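PDB 2WB3: hyaluronidase-phage associated from Streptococcus pyogenes, which degrades hyaluronan as a phage tail-fibre hyaluronate lyase, probably opening a way for the phage through the hyaluronan capsule of its streptococcal host. Local coordinates for residues L20-A25 / S30-R35; D104-Y107 / D113-S116; K129-T132 / A137-K140. All coordinates share one frame; numbering follows the deposited sequence.

Contact 1: L20-A25 / S30-R35; sequences LNITSA and SAMQIR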
# COMPACT_ATOMS: atom_id res chain seq x y z
N LEU A 20 8.42 -4.10 2.92
CA LEU A 20 8.09 -2.73 2.51
C LEU A 20 9.37 -1.91 2.36
O LEU A 20 10.19 -1.83 3.29
CB LEU A 20 7.12 -2.11 3.53
CG LEU A 20 6.74 -0.64 3.18
CD1 LEU A 20 6.14 -0.49 1.80
CD2 LEU A 20 5.76 -0.12 4.21
N ASN A 21 9.56 -1.30 1.18
CA ASN A 21 10.74 -0.54 0.91
C ASN A 21 10.28 0.84 0.38
O ASN A 21 9.51 0.91 -0.54
CB ASN A 21 11.61 -1.23 -0.16
CG ASN A 21 12.82 -0.38 -0.56
OD1 ASN A 21 13.68 -0.06 0.27
ND2 ASN A 21 12.89 -0.02 -1.85
N ILE A 22 10.70 1.91 1.04
CA ILE A 22 10.28 3.28 0.65
C ILE A 22 11.49 4.11 0.28
O ILE A 22 12.48 4.14 1.03
CB ILE A 22 9.56 3.91 1.83
CG1 ILE A 22 8.34 3.02 2.14
CG2 ILE A 22 9.14 5.42 1.56
CD1 ILE A 22 7.54 3.51 3.10
N THR A 23 11.46 4.80 -0.86
CA THR A 23 12.53 5.77 -1.18
C THR A 23 11.95 7.07 -1.72
O THR A 23 11.13 7.05 -2.64
CB THR A 23 13.53 5.29 -2.26
OG1 THR A 23 12.84 5.07 -3.51
CG2 THR A 23 14.26 4.02 -1.81
N SER A 24 12.41 8.19 -1.17
CA SER A 24 12.02 9.49 -1.71
C SER A 24 13.25 10.20 -2.29
O SER A 24 14.30 10.22 -1.65
CB SER A 24 11.41 10.38 -0.67
OG SER A 24 11.00 11.61 -1.33
N ALA A 25 13.09 10.81 -3.45
CA ALA A 25 14.12 11.73 -3.95
C ALA A 25 13.76 13.23 -3.77
O ALA A 25 14.38 14.09 -4.41
CB ALA A 25 14.42 11.41 -5.41
N SER A 30 9.71 14.84 4.33
CA SER A 30 10.00 13.54 4.96
C SER A 30 9.61 12.42 4.04
O SER A 30 8.55 12.43 3.42
CB SER A 30 9.22 13.46 6.29
OG SER A 30 9.86 14.36 7.21
N ALA A 31 10.48 11.41 3.89
CA ALA A 31 10.14 10.32 2.96
C ALA A 31 8.92 9.65 3.55
O ALA A 31 8.08 9.15 2.83
CB ALA A 31 11.26 9.28 2.88
N MET A 32 8.87 9.58 4.86
CA MET A 32 7.66 9.00 5.48
C MET A 32 7.24 9.72 6.74
O MET A 32 8.08 10.18 7.54
CB MET A 32 7.89 7.47 5.78
CG MET A 32 6.74 6.82 6.56
SD MET A 32 7.13 5.05 6.66
CE MET A 32 5.74 4.55 7.69
N GLN A 33 5.93 9.76 7.01
CA GLN A 33 5.48 10.40 8.21
C GLN A 33 4.44 9.52 8.85
O GLN A 33 3.68 8.90 8.14
CB GLN A 33 4.78 11.69 7.86
CG GLN A 33 5.65 12.78 7.38
CD GLN A 33 4.77 14.01 7.18
OE1 GLN A 33 4.44 14.69 8.14
NE2 GLN A 33 4.29 14.20 5.96
N ILE A 34 4.47 9.43 10.16
CA ILE A 34 3.47 8.74 10.96
C ILE A 34 2.92 9.62 12.09
O ILE A 34 3.67 10.23 12.77
CB ILE A 34 4.01 7.45 11.61
CG1 ILE A 34 4.75 6.58 10.64
CG2 ILE A 34 2.92 6.66 12.23
CD1 ILE A 34 5.60 5.64 11.30
N ARG A 35 1.61 9.58 12.28
CA ARG A 35 0.95 10.28 13.39
C ARG A 35 -0.15 9.42 14.02
O ARG A 35 -1.01 8.88 13.32
CB ARG A 35 0.37 11.61 12.91
CG ARG A 35 -0.25 12.45 14.01
CD ARG A 35 -1.04 13.61 13.44
NE ARG A 35 -0.21 14.80 13.26
CZ ARG A 35 -0.12 15.79 14.14
NH1 ARG A 35 -0.80 15.74 15.27
NH2 ARG A 35 0.66 16.83 13.89
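Ile22, in the middle of strand 20-24, reaches both Ala31 and Met32 with its two branches. Its CG1 lies opposite the carbonyl carbon (chi1 -60°) and the chain runs on straight, which carries CD1 to 3.9 Å from Met32 SD. The two side chains meet at roughly a right angle: the methyl end of the isoleucine abuts the thioether of a methionine that is extended along its whole length. The other branch, Ile22 CG2, approaches the carbonyl oxygen Ala31 O at 4.1 Å, a loose van der Waals contact with the turn that leads into strand 32-36. Two residues on, Ser24 also turns to this side. Here the methylene and not the hydroxyl does the touching, with Ser24 CB 3.7 Å from Ala31 CB. The same Ser24 CB lies 3.8 Å from Ala31 CA, so the serine methylene sits against the CB and CA of the alanine, and the CA atoms of Ser24 and Ala31 are 5.1 Å apart. Ser24 OG lies on the far side of its CA-CB bond from the backbone N (chi1 -177°) and binds Asn26 N, so the hydroxyl is engaged in the turn that follows the strand. The four touching residues are buried and meet by van der Waals contact, mostly of carbon and sulfur atoms. The two strands are held by main-chain pairing elsewhere: residues of both pair in parallel with strands of two neighbouring subunits, and Met32 packs on Met32 of each of these. Ile22 likewise rests on Leu20 of the second subunit. The chain thus turns from one strand to the next while its strands pair in parallel between subunits, as in the triple-stranded beta-helix of this tail fibre.

Contact 2: D104-Y107 / D113-S116; sequences DKFY and DFWS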
# COMPACT_ATOMS: atom_id res chain seq x y z
N ASP A 104 13.46 -0.87 34.22
CA ASP A 104 14.26 0.30 33.79
C ASP A 104 15.76 0.11 33.99
O ASP A 104 16.22 -0.23 35.08
CB ASP A 104 13.80 1.59 34.49
CG ASP A 104 12.42 2.02 34.11
OD1 ASP A 104 12.01 1.92 32.96
OD2 ASP A 104 11.70 2.50 35.00
N LYS A 105 16.53 0.36 32.94
CA LYS A 105 17.96 0.26 33.00
C LYS A 105 18.66 1.59 32.75
O LYS A 105 19.71 1.87 33.30
CB LYS A 105 18.42 -0.76 31.94
CG LYS A 105 17.86 -2.15 32.14
CD LYS A 105 18.31 -2.66 33.47
CE LYS A 105 18.15 -4.16 33.62
NZ LYS A 105 18.75 -4.61 34.90
N PHE A 106 18.09 2.42 31.89
CA PHE A 106 18.68 3.71 31.57
C PHE A 106 17.56 4.59 31.09
O PHE A 106 16.71 4.14 30.34
CB PHE A 106 19.70 3.54 30.41
CG PHE A 106 20.39 4.82 30.00
CD1 PHE A 106 21.61 5.17 30.54
CD2 PHE A 106 19.85 5.65 29.03
CE1 PHE A 106 22.23 6.35 30.17
CE2 PHE A 106 20.48 6.85 28.65
CZ PHE A 106 21.69 7.17 29.23
N TYR A 107 17.55 5.86 31.47
CA TYR A 107 16.63 6.80 30.85
C TYR A 107 17.18 8.21 30.77
O TYR A 107 18.09 8.58 31.51
CB TYR A 107 15.27 6.79 31.55
CG TYR A 107 15.24 7.31 32.97
CD1 TYR A 107 15.32 8.70 33.24
CD2 TYR A 107 15.06 6.43 34.04
CE1 TYR A 107 15.24 9.18 34.55
CE2 TYR A 107 14.98 6.91 35.36
CZ TYR A 107 15.06 8.27 35.59
OH TYR A 107 15.01 8.71 36.89
N ASP A 113 18.13 15.19 32.32
CA ASP A 113 18.82 14.33 33.28
C ASP A 113 18.83 12.89 32.80
O ASP A 113 17.87 12.42 32.20
CB ASP A 113 18.14 14.41 34.64
CG ASP A 113 16.69 14.09 34.58
OD1 ASP A 113 15.94 14.82 33.90
OD2 ASP A 113 16.26 13.10 35.20
N PHE A 114 19.91 12.18 33.07
CA PHE A 114 19.92 10.74 32.78
C PHE A 114 20.04 9.95 34.09
O PHE A 114 20.50 10.47 35.13
CB PHE A 114 21.00 10.36 31.74
CG PHE A 114 22.40 10.53 32.23
CD1 PHE A 114 23.05 9.51 32.88
CD2 PHE A 114 23.08 11.72 32.02
CE1 PHE A 114 24.34 9.69 33.36
CE2 PHE A 114 24.36 11.89 32.47
CZ PHE A 114 24.99 10.88 33.15
N TRP A 115 19.60 8.70 34.01
CA TRP A 115 19.77 7.73 35.09
C TRP A 115 20.28 6.42 34.50
O TRP A 115 19.68 5.92 33.55
CB TRP A 115 18.43 7.48 35.77
CG TRP A 115 18.50 6.39 36.76
CD1 TRP A 115 18.96 6.48 38.05
CD2 TRP A 115 18.12 5.02 36.56
NE1 TRP A 115 18.90 5.25 38.67
CE2 TRP A 115 18.39 4.33 37.78
CE3 TRP A 115 17.60 4.30 35.47
CZ2 TRP A 115 18.15 2.95 37.94
CZ3 TRP A 115 17.34 2.91 35.64
CH2 TRP A 115 17.62 2.26 36.87
N SER A 116 21.35 5.88 35.04
CA SER A 116 21.91 4.64 34.55
C SER A 116 21.90 3.65 35.71
O SER A 116 22.27 4.04 36.82
CB SER A 116 23.35 4.84 34.08
OG SER A 116 23.98 3.59 33.79
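Tyr107 and Trp115 lie against each other on one face of a two-stranded antiparallel pairing. Trp115 CB sits over the face of the phenol, 3.6 Å from the Tyr107 ring centroid and 19° off the ring normal, a CH-pi contact. The Tyr107 ring and the Trp115 five-membered ring are tilted by only 25°, but they are slid apart and barely overlap. With Tyr107 CG between its backbone N and carbonyl carbon (chi1 67°), the phenol folds back over the neighbouring strand. The indole runs back along the hairpin toward Asp104, oblique to the phenol, and its edge meets the main chain, Trp115 CH2 being 3.4 Å from Asp104 O. Behind this face, Phe106 CD1 lies 4.0 Å from Ser116 CB, and Phe106 CZ meets Phe114 CB at 4.1 Å; the Phe114 ring itself meets Phe114 of two neighbouring subunits. Backbone bonds Tyr107 N to Trp115 O (3.0 Å) and Trp115 N to Tyr107 O (2.9 Å) make this the hydrogen-bonded pair, flanked by the non-hydrogen-bonded Phe106-Ser116. Asp104 bridges to Arg97 and Arg99 of strand 96-100. The whole is a beta hairpin whose strand 103-108 carries, against strand 96-100 on its other side, a classic bulge: Lys105 and Phe106 both face Ile98.

Contact 3: K129-T132 / A137-K140; sequences KDPT and AATK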
# COMPACT_ATOMS: atom_id res chain seq x y z
N LYS A 129 29.22 20.00 38.06
CA LYS A 129 29.22 21.07 39.07
C LYS A 129 29.80 20.57 40.40
O LYS A 129 29.83 19.34 40.65
CB LYS A 129 27.81 21.62 39.24
CG LYS A 129 27.45 22.57 38.13
CD LYS A 129 26.02 23.08 38.23
CE LYS A 129 25.87 24.32 37.32
NZ LYS A 129 24.51 24.94 37.34
N ASP A 130 30.29 21.50 41.24
CA ASP A 130 30.80 21.15 42.59
C ASP A 130 29.77 20.39 43.41
O ASP A 130 28.61 20.75 43.39
CB ASP A 130 31.15 22.40 43.39
CG ASP A 130 32.29 23.16 42.82
OD1 ASP A 130 33.20 22.54 42.21
OD2 ASP A 130 32.26 24.40 43.00
N PRO A 131 30.20 19.37 44.15
CA PRO A 131 29.29 18.57 44.93
C PRO A 131 28.66 19.39 46.06
O PRO A 131 29.31 20.26 46.63
CB PRO A 131 30.18 17.47 45.49
CG PRO A 131 31.47 18.06 45.57
CD PRO A 131 31.59 18.94 44.37
N THR A 132 27.40 19.12 46.36
CA THR A 132 26.72 19.78 47.47
C THR A 132 26.07 18.70 48.29
O THR A 132 25.18 18.97 49.08
CB THR A 132 25.59 20.73 47.01
OG1 THR A 132 24.53 19.96 46.41
CG2 THR A 132 26.13 21.84 46.05
N ALA A 137 29.63 13.58 42.70
CA ALA A 137 31.02 13.44 42.29
C ALA A 137 31.78 14.75 42.54
O ALA A 137 31.21 15.84 42.39
CB ALA A 137 31.10 13.04 40.83
N ALA A 138 33.06 14.64 42.93
CA ALA A 138 33.84 15.82 43.35
C ALA A 138 34.60 16.36 42.17
O ALA A 138 35.12 15.60 41.40
CB ALA A 138 34.80 15.46 44.50
N THR A 139 34.62 17.69 42.03
CA THR A 139 35.37 18.36 40.95
C THR A 139 36.84 18.52 41.35
O THR A 139 37.15 18.39 42.53
CB THR A 139 34.81 19.76 40.68
OG1 THR A 139 34.69 20.44 41.93
CG2 THR A 139 33.42 19.68 40.06
N LYS A 140 37.73 18.82 40.40
CA LYS A 140 39.14 19.09 40.74
C LYS A 140 39.12 20.24 41.75
O LYS A 140 39.77 20.16 42.80
CB LYS A 140 39.98 19.44 39.50
O HOH W 1 28.86 16.72 41.11
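An N-cap begins helix 140-152, and the loop that precedes the helix is tied to it here. Thr139 is the capping residue: its OG1 accepts from Tyr142 N in the first turn and donates its own proton to Asp130 OD1, at 2.6 Å. The hydroxyl meets that carboxylate oxygen nearly along its C-O axis, and the two side chains cross at about a right angle. A chi1 of 49° tucks the Thr139 hydroxyl back over the main chain, toward the helix start and the aspartate together, while Thr139 CG2 comes 3.7 Å from Lys129 O. Next to this bond Pro131 lays its ring along the backbone of the second segment, with Pro131 CB 3.7 Å from Ala137 O and Pro131 CG 3.9 Å from Ala138 CA. A water joins the two segments by donating to Lys129 O and to Ala137 O, each at 2.8 Å. Asp130 OD1 has a second partner, Lys135 NZ of the third subunit, in a salt bridge, and Asp130 O takes a hydrogen bond from Asn125 of the second. Thr139 OG1 thus uses both its donor and its acceptor capacity, and the carboxylate, probably stabilised as an anion by that lysine and by the nearby helix N-terminus, links helix capping to subunit association.

Overall arrangement
The three contacts follow one another along an elongated chain, each closed before the next opens. Contact 1 and contact 2 have centres 31 Å apart, contact 2 and contact 3 are 21 Å apart, and contact 1 and contact 3, on opposite sides of the chain's centre, are 47 Å apart; none touch. Contact 1 belongs to strands 20-24 and 32-36, contact 2 to the hairpin 103-108/114-116 of a three-stranded sheet, and contact 3 to the loop leading into helix 140-152. All three are met by the same two neighbouring subunits, so the chain is held in its assembly along its length, as suits a fibre that passes from beta structure to a C-terminal helix.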